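Local structure of uncharacterized protein (4FTD) at residues S168-R172 / G173-P177; T321-D324 / E325-E329; V345-E349 / E350-L354. The protein is of unknown function but, as a six-bladed beta-propeller joined to an immunoglobulin-like domain, probably has a part in carbohydrate metabolism. All blocks are in the same frame, centred on the assembly; numbering follows the deposited sequence. Where two conformers were deposited one is given.

How the interactions relate
Each interaction is a local turn within a different blade of the propeller, and none touches another. Interactions 1 and 2 lie on opposite sides of the chain's centre, their own centres each about 22 Å from it, and both link the two last strands of a four-stranded blade: interaction 1 through a short helix, interaction 2 as a hairpin. Both, near the periphery, rely on salt bridges and bridging waters. Interaction 3, centred about 7 Å from the chain's centre, is a tight hairpin with a more buried face that packs aromatic and aliphatic groups against the neighbouring blade. It comes within about 7 Å of interaction 2, nearest atoms. Main-chain bonds close all three turns.

Interaction 1: residues S168-R172 / G173-P177; sequences SDLKR and GEIKP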
ATOM      1  N   SER A 168       1.127  -2.424  18.965  1.00 49.72           N
ATOM      2  CA  SER A 168       0.859  -3.689  19.706  1.00 50.94           C
ATOM      3  C   SER A 168      -0.339  -3.532  20.668  1.00 56.53           C
ATOM      4  O   SER A 168      -1.134  -4.461  20.815  1.00 52.70           O
ATOM      5  CB  SER A 168       2.091  -4.186  20.446  1.00 51.76           C
ATOM      6  OG  SER A 168       2.560  -3.185  21.299  1.00 54.71           O
ATOM      7  N   ASP A 169      -0.493  -2.357  21.287  1.00 54.18           N
ATOM      8  CA  ASP A 169      -1.685  -2.071  22.109  1.00 54.50           C
ATOM      9  C   ASP A 169      -2.959  -1.983  21.285  1.00 52.86           C
ATOM     10  O   ASP A 169      -3.959  -2.596  21.633  1.00 53.65           O
ATOM     11  CB  ASP A 169      -1.524  -0.779  22.891  1.00 58.04           C
ATOM     12  CG  ASP A 169      -0.524  -0.895  24.029  1.00 61.61           C
ATOM     13  OD1 ASP A 169      -0.212  -2.015  24.453  1.00 60.84           O
ATOM     14  OD2 ASP A 169      -0.064   0.161  24.518  1.00 59.85           O
ATOM     15  N   LEU A 170      -2.931  -1.217  20.204  1.00 48.61           N
ATOM     16  CA  LEU A 170      -4.091  -1.114  19.313  1.00 52.27           C
ATOM     17  C   LEU A 170      -4.562  -2.460  18.717  1.00 60.35           C
ATOM     18  O   LEU A 170      -5.753  -2.657  18.518  1.00 53.00           O
ATOM     19  CB  LEU A 170      -3.803  -0.180  18.159  1.00 43.77           C
ATOM     20  CG  LEU A 170      -3.558   1.292  18.471  1.00 44.60           C
ATOM     21  CD1 LEU A 170      -3.058   2.005  17.218  1.00 39.38           C
ATOM     22  CD2 LEU A 170      -4.771   2.010  19.039  1.00 41.73           C
ATOM     23  N   LYS A 171      -3.636  -3.365  18.411  1.00 55.14           N
ATOM     24  CA  LYS A 171      -4.011  -4.687  17.897  1.00 52.35           C
ATOM     25  C   LYS A 171      -4.817  -5.474  18.925  1.00 55.86           C
ATOM     26  O   LYS A 171      -5.594  -6.317  18.547  1.00 56.32           O
ATOM     27  CB  LYS A 171      -2.800  -5.501  17.443  1.00 51.76           C
ATOM     28  CG  LYS A 171      -2.122  -4.980  16.173  1.00 49.67           C
ATOM     29  CD  LYS A 171      -0.863  -5.804  15.832  1.00 56.84           C
ATOM     30  CE  LYS A 171      -0.234  -5.296  14.538  1.00 61.21           C
ATOM     31  NZ  LYS A 171       1.070  -5.909  14.124  1.00 67.19           N
ATOM     32  N   ARG A 172      -4.610  -5.193  20.211  1.00 56.81           N
ATOM     33  CA  ARG A 172      -5.365  -5.821  21.287  0.50 60.16           C
ATOM     34  C   ARG A 172      -6.584  -4.962  21.661  1.00 61.58           C
ATOM     35  O   ARG A 172      -7.248  -5.225  22.640  1.00 64.26           O
ATOM     36  CB  ARG A 172      -4.447  -6.041  22.494  0.50 59.56           C
ATOM     37  CG  ARG A 172      -3.228  -6.906  22.185  0.50 61.37           C
ATOM     38  CD  ARG A 172      -2.280  -7.046  23.368  0.50 69.96           C
ATOM     39  NE  ARG A 172      -1.834  -5.749  23.866  0.50 73.15           N
ATOM     40  CZ  ARG A 172      -2.137  -5.280  25.066  0.50 68.06           C
ATOM     41  NH1 ARG A 172      -2.850  -6.023  25.888  0.50 64.90           N
ATOM     42  NH2 ARG A 172      -1.715  -4.085  25.446  0.50 64.07           N
ATOM     43  N   GLY A 173      -6.889  -3.945  20.862  1.00 59.13           N
ATOM     44  CA  GLY A 173      -8.012  -3.046  21.121  1.00 61.18           C
ATOM     45  C   GLY A 173      -7.796  -2.081  22.280  1.00 63.41           C
ATOM     46  O   GLY A 173      -8.739  -1.486  22.752  1.00 69.83           O
ATOM     47  N   GLU A 174      -6.557  -1.886  22.718  1.00 57.85           N
ATOM     48  CA  GLU A 174      -6.285  -1.028  23.864  1.00 58.62           C
ATOM     49  C   GLU A 174      -5.760   0.323  23.401  1.00 53.37           C
ATOM     50  O   GLU A 174      -4.733   0.395  22.734  1.00 49.76           O
ATOM     51  CB  GLU A 174      -5.261  -1.678  24.800  1.00 62.40           C
ATOM     52  CG  GLU A 174      -5.677  -3.037  25.332  1.00 78.09           C
ATOM     53  CD  GLU A 174      -4.803  -3.524  26.474  1.00 84.68           C
ATOM     54  OE1 GLU A 174      -3.669  -3.019  26.652  1.00102.78           O
ATOM     55  OE2 GLU A 174      -5.261  -4.421  27.200  1.00102.30           O
ATOM     56  N   ILE A 175      -6.448   1.381  23.807  1.00 53.21           N
ATOM     57  CA  ILE A 175      -6.078   2.776  23.527  1.00 52.57           C
ATOM     58  C   ILE A 175      -5.372   3.327  24.776  1.00 50.85           C
ATOM     59  O   ILE A 175      -5.999   3.531  25.818  1.00 56.02           O
ATOM     60  CB  ILE A 175      -7.333   3.583  23.142  1.00 51.23           C
ATOM     61  CG1 ILE A 175      -7.809   3.130  21.752  1.00 57.91           C
ATOM     62  CG2 ILE A 175      -7.061   5.085  23.169  1.00 45.30           C
ATOM     63  CD1 ILE A 175      -9.065   3.827  21.269  1.00 59.44           C
ATOM     64  N   LYS A 176      -4.052   3.480  24.668  1.00 45.70           N
ATOM     65  CA  LYS A 176      -3.168   3.983  25.721  1.00 47.56           C
ATOM     66  C   LYS A 176      -2.236   5.083  25.160  1.00 47.15           C
ATOM     67  O   LYS A 176      -1.113   4.796  24.767  1.00 50.89           O
ATOM     68  CB  LYS A 176      -2.368   2.824  26.287  1.00 54.14           C
ATOM     69  CG  LYS A 176      -3.266   1.703  26.860  1.00 68.14           C
ATOM     70  CD  LYS A 176      -2.502   0.447  27.294  1.00 80.19           C
ATOM     71  CE  LYS A 176      -1.800   0.619  28.627  1.00 87.63           C
ATOM     72  NZ  LYS A 176      -1.233  -0.673  29.109  1.00 99.43           N
ATOM     73  N   PRO A 177      -2.714   6.345  25.155  1.00 46.18           N
ATOM     74  CA  PRO A 177      -1.960   7.477  24.634  1.00 47.56           C
ATOM     75  C   PRO A 177      -0.656   7.738  25.328  1.00 49.92           C
ATOM     76  O   PRO A 177      -0.574   7.755  26.545  1.00 47.34           O
ATOM     77  CB  PRO A 177      -2.920   8.664  24.815  1.00 46.89           C
ATOM     78  CG  PRO A 177      -4.284   8.034  24.771  1.00 52.91           C
ATOM     79  CD  PRO A 177      -4.106   6.739  25.488  1.00 54.33           C
TER
HETATM   80  O   HOH W   1      -0.432   2.661  23.265  1.00 47.67           O
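Glu174 and Gly173 turn their backbone N-H groups back onto the last turn of helix 167-171, where carbonyls would otherwise lack helical donors. Glu174 N reaches Asp169 O at 2.9 Å, and Gly173 N reaches Leu170 O at 2.9 Å. This pair is a Schellman motif with Gly173 as its C-prime residue; glycine suits the place because phi is positive, 73°, a conformation it adopts without strain. Arg172 N adds a weak bond to Asp169 O. The polar side chains gather along the flank of the last turn. In one of two deposited Arg172 conformers, NH2 meets Asp169 OD1 at 2.7 Å with the oxygen in the guanidinium plane, and also forms a salt bridge to Glu174 OE1 whose hydrogen-bond geometry is weak and doubtful; NE bonds weakly to Ser168 O. A bend at chi3 (-56°) swings the guanidinium back toward both carboxylates. A water donates to Asp169 OD2 at 2.8 Å and to Lys176 O at 2.7 Å, tying the outgoing chain to the helix. Lys176 crosses Asp169 at about a right angle, its CD 3.7 Å from OD2. A leucine replacing Glu174 would probably leave the Arg172 guanidinium with Asp169 as its one carboxylate mate here and freer to turn. Leu170 CD2 lies 4.2 Å from Ile175 CG1, and Leu170 also packs on Phe124 and Leu165. The segment carries the chain from strand 163-166 to the outermost strand 178-179. With Asp169 OD1 and Glu174 OE1 4.2 Å apart, the two carboxylates would tend to repel, so the arginine between them probably offsets their charge.

Interaction 2: residues T321-D324 / E325-E329; sequences TLVD and ESLGE
Asp324 OD1 is gripped by two backbone N-H groups of the turn that follows it: Gly328 N at 2.8 Å and Ser326 N at 2.9 Å. The donors come from opposite faces of the carboxylate plane, Gly328 N from well above it and Ser326 N on the anti side. With chi1 at 62°, CG sits between the backbone N and the carbonyl carbon, which folds the carboxylate over the turn instead of away from it. The bond to Ser326 makes an Asx turn, nested in the type I turn from Asp324 to Leu327 that Leu327 N closes on Asp324 O at 3.0 Å. Asp324 N then bonds to Gly328 O, 3.0 Å away and in the carbonyl plane. Together these bonds fit a hairpin with a type I turn and G1 bulge, in which Leu327 takes the left-handed conformation (phi 66°) more often found in glycine. Its side chain lies alongside Val323, CD1 to CG2 4.2 Å. Gly328 suits its site because a beta carbon would collide with Asp324 OD2, the oxygen that pairs with Lys330. Farther along the hairpin, a water donates to Thr321 OG1 at 2.7 Å and to Glu329 OE1 at 2.8 Å; Thr321 OG1 is also bonded to Pro319 O, and Glu329 OE2 is paired with Lys293. The hairpin joins strands 318-323 and 329-332, the last two of their blade. An aspartate at the first turn position thus supplies an acceptor for the amides of Ser326, within the turn, and Gly328, just after it, and Lys330 probably balances its charge.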
ATOM      1  N   THR A 321      -0.450  12.660 -10.536  1.00 45.97           N
ATOM      2  CA  THR A 321       0.407  13.158 -11.610  1.00 51.66           C
ATOM      3  C   THR A 321       1.868  12.974 -11.219  1.00 48.92           C
ATOM      4  O   THR A 321       2.293  13.381 -10.123  1.00 47.02           O
ATOM      5  CB  THR A 321       0.128  14.678 -11.857  1.00 56.57           C
ATOM      6  OG1 THR A 321      -1.268  14.910 -12.160  1.00 56.59           O
ATOM      7  CG2 THR A 321       1.015  15.247 -12.955  1.00 53.45           C
ATOM      8  N   LEU A 322       2.638  12.394 -12.126  1.00 54.18           N
ATOM      9  CA  LEU A 322       4.069  12.267 -11.971  1.00 53.30           C
ATOM     10  C   LEU A 322       4.671  13.652 -12.290  1.00 53.61           C
ATOM     11  O   LEU A 322       4.379  14.222 -13.346  1.00 57.06           O
ATOM     12  CB  LEU A 322       4.615  11.206 -12.940  1.00 54.20           C
ATOM     13  CG  LEU A 322       6.114  10.886 -12.910  1.00 53.59           C
ATOM     14  CD1 LEU A 322       6.438  10.263 -11.566  1.00 43.58           C
ATOM     15  CD2 LEU A 322       6.535   9.950 -14.047  1.00 55.39           C
ATOM     16  N   VAL A 323       5.511  14.160 -11.389  1.00 55.10           N
ATOM     17  CA  VAL A 323       6.180  15.462 -11.530  1.00 51.34           C
ATOM     18  C   VAL A 323       7.660  15.396 -11.143  1.00 53.32           C
ATOM     19  O   VAL A 323       8.073  14.478 -10.465  1.00 53.49           O
ATOM     20  CB  VAL A 323       5.475  16.531 -10.651  1.00 48.74           C
ATOM     21  CG1 VAL A 323       3.991  16.643 -11.026  1.00 44.24           C
ATOM     22  CG2 VAL A 323       5.609  16.183  -9.180  1.00 41.10           C
ATOM     23  N   ASP A 324       8.457  16.361 -11.595  1.00 56.11           N
ATOM     24  CA  ASP A 324       9.866  16.472 -11.168  1.00 55.94           C
ATOM     25  C   ASP A 324       9.939  17.169  -9.811  1.00 59.57           C
ATOM     26  O   ASP A 324       8.896  17.515  -9.244  1.00 55.62           O
ATOM     27  CB  ASP A 324      10.731  17.169 -12.265  1.00 63.24           C
ATOM     28  CG  ASP A 324      10.300  18.601 -12.556  1.00 66.67           C
ATOM     29  OD1 ASP A 324       9.805  19.310 -11.629  1.00 63.16           O
ATOM     30  OD2 ASP A 324      10.469  19.018 -13.722  1.00 75.64           O
ATOM     31  N   GLU A 325      11.134  17.391  -9.255  1.00 64.40           N
ATOM     32  CA  GLU A 325      11.204  17.997  -7.899  1.00 65.50           C
ATOM     33  C   GLU A 325      10.827  19.504  -7.838  1.00 59.95           C
ATOM     34  O   GLU A 325      10.769  20.074  -6.764  1.00 59.17           O
ATOM     35  CB  GLU A 325      12.522  17.698  -7.168  1.00 75.60           C
ATOM     36  CG  GLU A 325      13.760  18.488  -7.591  1.00 88.51           C
ATOM     37  CD  GLU A 325      14.873  18.396  -6.550  1.00 90.20           C
ATOM     38  OE1 GLU A 325      15.068  17.315  -5.974  1.00 99.21           O
ATOM     39  OE2 GLU A 325      15.556  19.402  -6.295  1.00 95.13           O
ATOM     40  N   SER A 326      10.564  20.118  -8.994  1.00 59.30           N
ATOM     41  CA  SER A 326      10.038  21.493  -9.093  1.00 57.09           C
ATOM     42  C   SER A 326       8.563  21.522  -9.423  1.00 54.82           C
ATOM     43  O   SER A 326       8.027  22.569  -9.783  1.00 57.87           O
ATOM     44  CB  SER A 326      10.800  22.248 -10.201  1.00 60.38           C
ATOM     45  OG  SER A 326      12.126  22.392  -9.767  1.00 71.15           O
ATOM     46  N   LEU A 327       7.913  20.361  -9.319  1.00 52.25           N
ATOM     47  CA  LEU A 327       6.513  20.185  -9.643  1.00 56.48           C
ATOM     48  C   LEU A 327       6.195  20.364 -11.138  1.00 56.78           C
ATOM     49  O   LEU A 327       5.042  20.591 -11.500  1.00 57.50           O
ATOM     50  CB  LEU A 327       5.648  21.117  -8.779  1.00 53.77           C
ATOM     51  CG  LEU A 327       4.582  20.393  -7.978  1.00 62.11           C
ATOM     52  CD1 LEU A 327       5.291  19.651  -6.849  1.00 55.81           C
ATOM     53  CD2 LEU A 327       3.582  21.406  -7.451  1.00 71.54           C
ATOM     54  N   GLY A 328       7.197  20.251 -12.005  1.00 61.09           N
ATOM     55  CA  GLY A 328       6.958  20.258 -13.449  1.00 56.34           C
ATOM     56  C   GLY A 328       6.255  18.956 -13.819  1.00 60.34           C
ATOM     57  O   GLY A 328       6.736  17.883 -13.447  1.00 60.00           O
ATOM     58  N   GLU A 329       5.133  19.051 -14.550  1.00 59.00           N
ATOM     59  CA  GLU A 329       4.267  17.904 -14.842  1.00 62.41           C
ATOM     60  C   GLU A 329       4.862  16.996 -15.907  1.00 60.73           C
ATOM     61  O   GLU A 329       5.146  17.438 -16.980  1.00 69.64           O
ATOM     62  CB  GLU A 329       2.829  18.367 -15.195  1.00 72.88           C
ATOM     63  CG  GLU A 329       2.132  19.062 -13.995  1.00 73.74           C
ATOM     64  CD  GLU A 329       0.639  19.355 -14.178  1.00 73.67           C
ATOM     65  OE1 GLU A 329      -0.105  18.482 -14.684  1.00 85.52           O
ATOM     66  OE2 GLU A 329       0.198  20.464 -13.798  1.00 74.12           O
TER
HETATM   67  O   HOH W   2      -2.165  17.212 -13.238  1.00 58.34           O

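Interaction 3: residues V345-E349 / E350-L354; sequences VTFNE and ERYLL
Val345 and Tyr352 exchange two nearly straight backbone bonds, Val345 N to Tyr352 O at 2.9 Å and Tyr352 N to Val345 O at 2.8 Å. Phe347 and Glu350 form a second reciprocal pair, Phe347 N to Glu350 O being 2.9 Å and straight, the return bond from Glu350 N more bent. On the face shared by Val345, Phe347 and Tyr352, the tyrosine ring meets the opposite strand obliquely, CE2 4.2 Å from Phe347 CB; its chi1 of -50° directs the ring toward Phe347. Val345 CG2 adds an aliphatic contact with Leu354 CB at 4.3 Å. Strands 342-347 and 350-357 are thereby closed as a beta hairpin with a two-residue type I' turn (Asn348-Glu349), part of one propeller blade. Asn348 and Glu349 both have positive phi, and asparagine is well suited to this conformation. Its CB lies over one face of the Phe347 ring, toward the rim, while its ND2 bonds to Gly113 O. Tyr352 OH makes a very short bond to Glu350 OE1 and is also bonded to Ala114 N; Phe116 meets the ring edge-to-face. Leu429 and Ile418, from the adjoining blade, pack against Phe347. On the other face the guanidinium of Arg351 turns off from the hairpin, NE bonded to Leu375 O and NH2 to Gly378 O.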
ATOM      1  N   VAL A 345       4.403   1.863  -3.257  1.00 48.45           N
ATOM      2  CA  VAL A 345       4.876   0.776  -2.407  1.00 50.67           C
ATOM      3  C   VAL A 345       5.358  -0.375  -3.271  1.00 52.18           C
ATOM      4  O   VAL A 345       4.591  -0.843  -4.111  1.00 51.36           O
ATOM      5  CB  VAL A 345       3.684   0.217  -1.565  1.00 52.13           C
ATOM      6  CG1 VAL A 345       4.132  -0.898  -0.641  1.00 57.99           C
ATOM      7  CG2 VAL A 345       3.051   1.325  -0.761  1.00 57.19           C
ATOM      8  N   THR A 346       6.616  -0.808  -3.091  1.00 52.27           N
ATOM      9  CA  THR A 346       7.135  -1.999  -3.758  1.00 54.54           C
ATOM     10  C   THR A 346       7.142  -3.135  -2.746  1.00 53.59           C
ATOM     11  O   THR A 346       7.707  -2.999  -1.673  1.00 55.30           O
ATOM     12  CB  THR A 346       8.547  -1.804  -4.322  1.00 56.13           C
ATOM     13  OG1 THR A 346       8.508  -0.743  -5.276  1.00 60.80           O
ATOM     14  CG2 THR A 346       9.056  -3.109  -5.018  1.00 51.97           C
ATOM     15  N   PHE A 347       6.531  -4.264  -3.110  1.00 51.29           N
ATOM     16  CA  PHE A 347       6.355  -5.379  -2.195  1.00 50.59           C
ATOM     17  C   PHE A 347       6.310  -6.711  -2.930  1.00 52.90           C
ATOM     18  O   PHE A 347       5.440  -6.910  -3.793  1.00 51.17           O
ATOM     19  CB  PHE A 347       5.063  -5.199  -1.398  1.00 49.49           C
ATOM     20  CG  PHE A 347       4.793  -6.302  -0.418  1.00 53.29           C
ATOM     21  CD1 PHE A 347       5.460  -6.338   0.800  1.00 53.35           C
ATOM     22  CD2 PHE A 347       3.856  -7.303  -0.702  1.00 55.57           C
ATOM     23  CE1 PHE A 347       5.216  -7.363   1.719  1.00 52.01           C
ATOM     24  CE2 PHE A 347       3.623  -8.341   0.204  1.00 54.17           C
ATOM     25  CZ  PHE A 347       4.297  -8.366   1.419  1.00 53.80           C
ATOM     26  N   ASN A 348       7.238  -7.610  -2.572  1.00 58.59           N
ATOM     27  CA  ASN A 348       7.309  -8.970  -3.122  1.00 59.87           C
ATOM     28  C   ASN A 348       7.168  -8.968  -4.651  1.00 62.03           C
ATOM     29  O   ASN A 348       6.330  -9.689  -5.245  1.00 60.06           O
ATOM     30  CB  ASN A 348       6.243  -9.858  -2.429  1.00 61.33           C
ATOM     31  CG  ASN A 348       6.430 -11.349  -2.693  1.00 58.87           C
ATOM     32  OD1 ASN A 348       7.549 -11.834  -2.829  1.00 58.64           O
ATOM     33  ND2 ASN A 348       5.312 -12.090  -2.751  1.00 53.83           N
ATOM     34  N   GLU A 349       7.977  -8.105  -5.268  1.00 58.83           N
ATOM     35  CA  GLU A 349       8.078  -7.969  -6.726  1.00 59.15           C
ATOM     36  C   GLU A 349       6.863  -7.361  -7.434  1.00 56.17           C
ATOM     37  O   GLU A 349       6.789  -7.381  -8.654  1.00 64.05           O
ATOM     38  CB  GLU A 349       8.511  -9.275  -7.364  1.00 63.04           C
ATOM     39  CG  GLU A 349       9.806  -9.792  -6.738  1.00 70.22           C
ATOM     40  CD  GLU A 349      10.239 -11.114  -7.302  1.00 88.13           C
ATOM     41  OE1 GLU A 349      10.324 -11.221  -8.544  1.00 83.03           O
ATOM     42  OE2 GLU A 349      10.490 -12.042  -6.503  1.00 95.43           O
ATOM     43  N   GLU A 350       5.957  -6.764  -6.681  1.00 58.78           N
ATOM     44  CA  GLU A 350       4.870  -5.970  -7.263  1.00 54.86           C
ATOM     45  C   GLU A 350       4.987  -4.534  -6.802  1.00 54.88           C
ATOM     46  O   GLU A 350       5.725  -4.255  -5.882  1.00 55.21           O
ATOM     47  CB  GLU A 350       3.512  -6.577  -6.933  1.00 53.81           C
ATOM     48  CG  GLU A 350       3.260  -7.853  -7.743  1.00 59.92           C
ATOM     49  CD  GLU A 350       1.792  -8.235  -7.825  1.00 62.71           C
ATOM     50  OE1 GLU A 350       0.954  -7.848  -6.972  1.00 60.87           O
ATOM     51  OE2 GLU A 350       1.478  -8.940  -8.782  1.00 66.89           O
ATOM     52  N   ARG A 351       4.260  -3.639  -7.465  1.00 53.27           N
ATOM     53  CA  ARG A 351       4.311  -2.202  -7.197  1.00 53.25           C
ATOM     54  C   ARG A 351       2.869  -1.698  -7.128  1.00 49.66           C
ATOM     55  O   ARG A 351       2.094  -1.912  -8.045  1.00 51.46           O
ATOM     56  CB  ARG A 351       5.125  -1.455  -8.277  1.00 54.59           C
ATOM     57  CG  ARG A 351       5.164   0.075  -8.115  1.00 56.79           C
ATOM     58  CD  ARG A 351       6.106   0.751  -9.104  1.00 59.46           C
ATOM     59  NE  ARG A 351       5.765   0.274 -10.410  1.00 62.09           N
ATOM     60  CZ  ARG A 351       6.599   0.031 -11.413  1.00 65.19           C
ATOM     61  NH1 ARG A 351       7.883   0.326 -11.329  1.00 70.58           N
ATOM     62  NH2 ARG A 351       6.111  -0.506 -12.536  1.00 61.83           N
ATOM     63  N   TYR A 352       2.539  -1.047  -6.014  1.00 48.51           N
ATOM     64  CA  TYR A 352       1.218  -0.527  -5.738  1.00 48.81           C
ATOM     65  C   TYR A 352       1.226   0.982  -5.502  1.00 45.16           C
ATOM     66  O   TYR A 352       2.249   1.551  -5.118  1.00 49.21           O
ATOM     67  CB  TYR A 352       0.644  -1.202  -4.481  1.00 45.70           C
ATOM     68  CG  TYR A 352       0.720  -2.698  -4.502  1.00 48.78           C
ATOM     69  CD1 TYR A 352       0.102  -3.421  -5.509  1.00 53.47           C
ATOM     70  CD2 TYR A 352       1.420  -3.410  -3.519  1.00 52.12           C
ATOM     71  CE1 TYR A 352       0.193  -4.808  -5.573  1.00 51.27           C
ATOM     72  CE2 TYR A 352       1.500  -4.807  -3.568  1.00 50.63           C
ATOM     73  CZ  TYR A 352       0.884  -5.499  -4.599  1.00 51.98           C
ATOM     74  OH  TYR A 352       0.950  -6.881  -4.676  1.00 55.87           O
ATOM     75  N   LEU A 353       0.076   1.611  -5.761  1.00 47.00           N
ATOM     76  CA  LEU A 353      -0.184   2.995  -5.378  1.00 46.58           C
ATOM     77  C   LEU A 353      -1.190   2.939  -4.228  1.00 43.31           C
ATOM     78  O   LEU A 353      -2.269   2.364  -4.369  1.00 49.02           O
ATOM     79  CB  LEU A 353      -0.772   3.815  -6.529  1.00 47.54           C
ATOM     80  CG  LEU A 353      -1.021   5.305  -6.217  1.00 49.25           C
ATOM     81  CD1 LEU A 353       0.297   5.995  -5.894  1.00 50.83           C
ATOM     82  CD2 LEU A 353      -1.761   6.017  -7.346  1.00 53.70           C
ATOM     83  N   LEU A 354      -0.784   3.499  -3.089  1.00 44.08           N
ATOM     84  CA  LEU A 354      -1.593   3.635  -1.876  1.00 42.01           C
ATOM     85  C   LEU A 354      -2.091   5.086  -1.868  1.00 46.93           C
ATOM     86  O   LEU A 354      -1.282   6.026  -2.021  1.00 44.65           O
ATOM     87  CB  LEU A 354      -0.756   3.338  -0.635  1.00 42.13           C
ATOM     88  CG  LEU A 354      -1.386   3.618   0.737  1.00 49.43           C
ATOM     89  CD1 LEU A 354      -2.660   2.816   0.966  1.00 41.79           C
ATOM     90  CD2 LEU A 354      -0.328   3.361   1.826  1.00 43.35           C
TER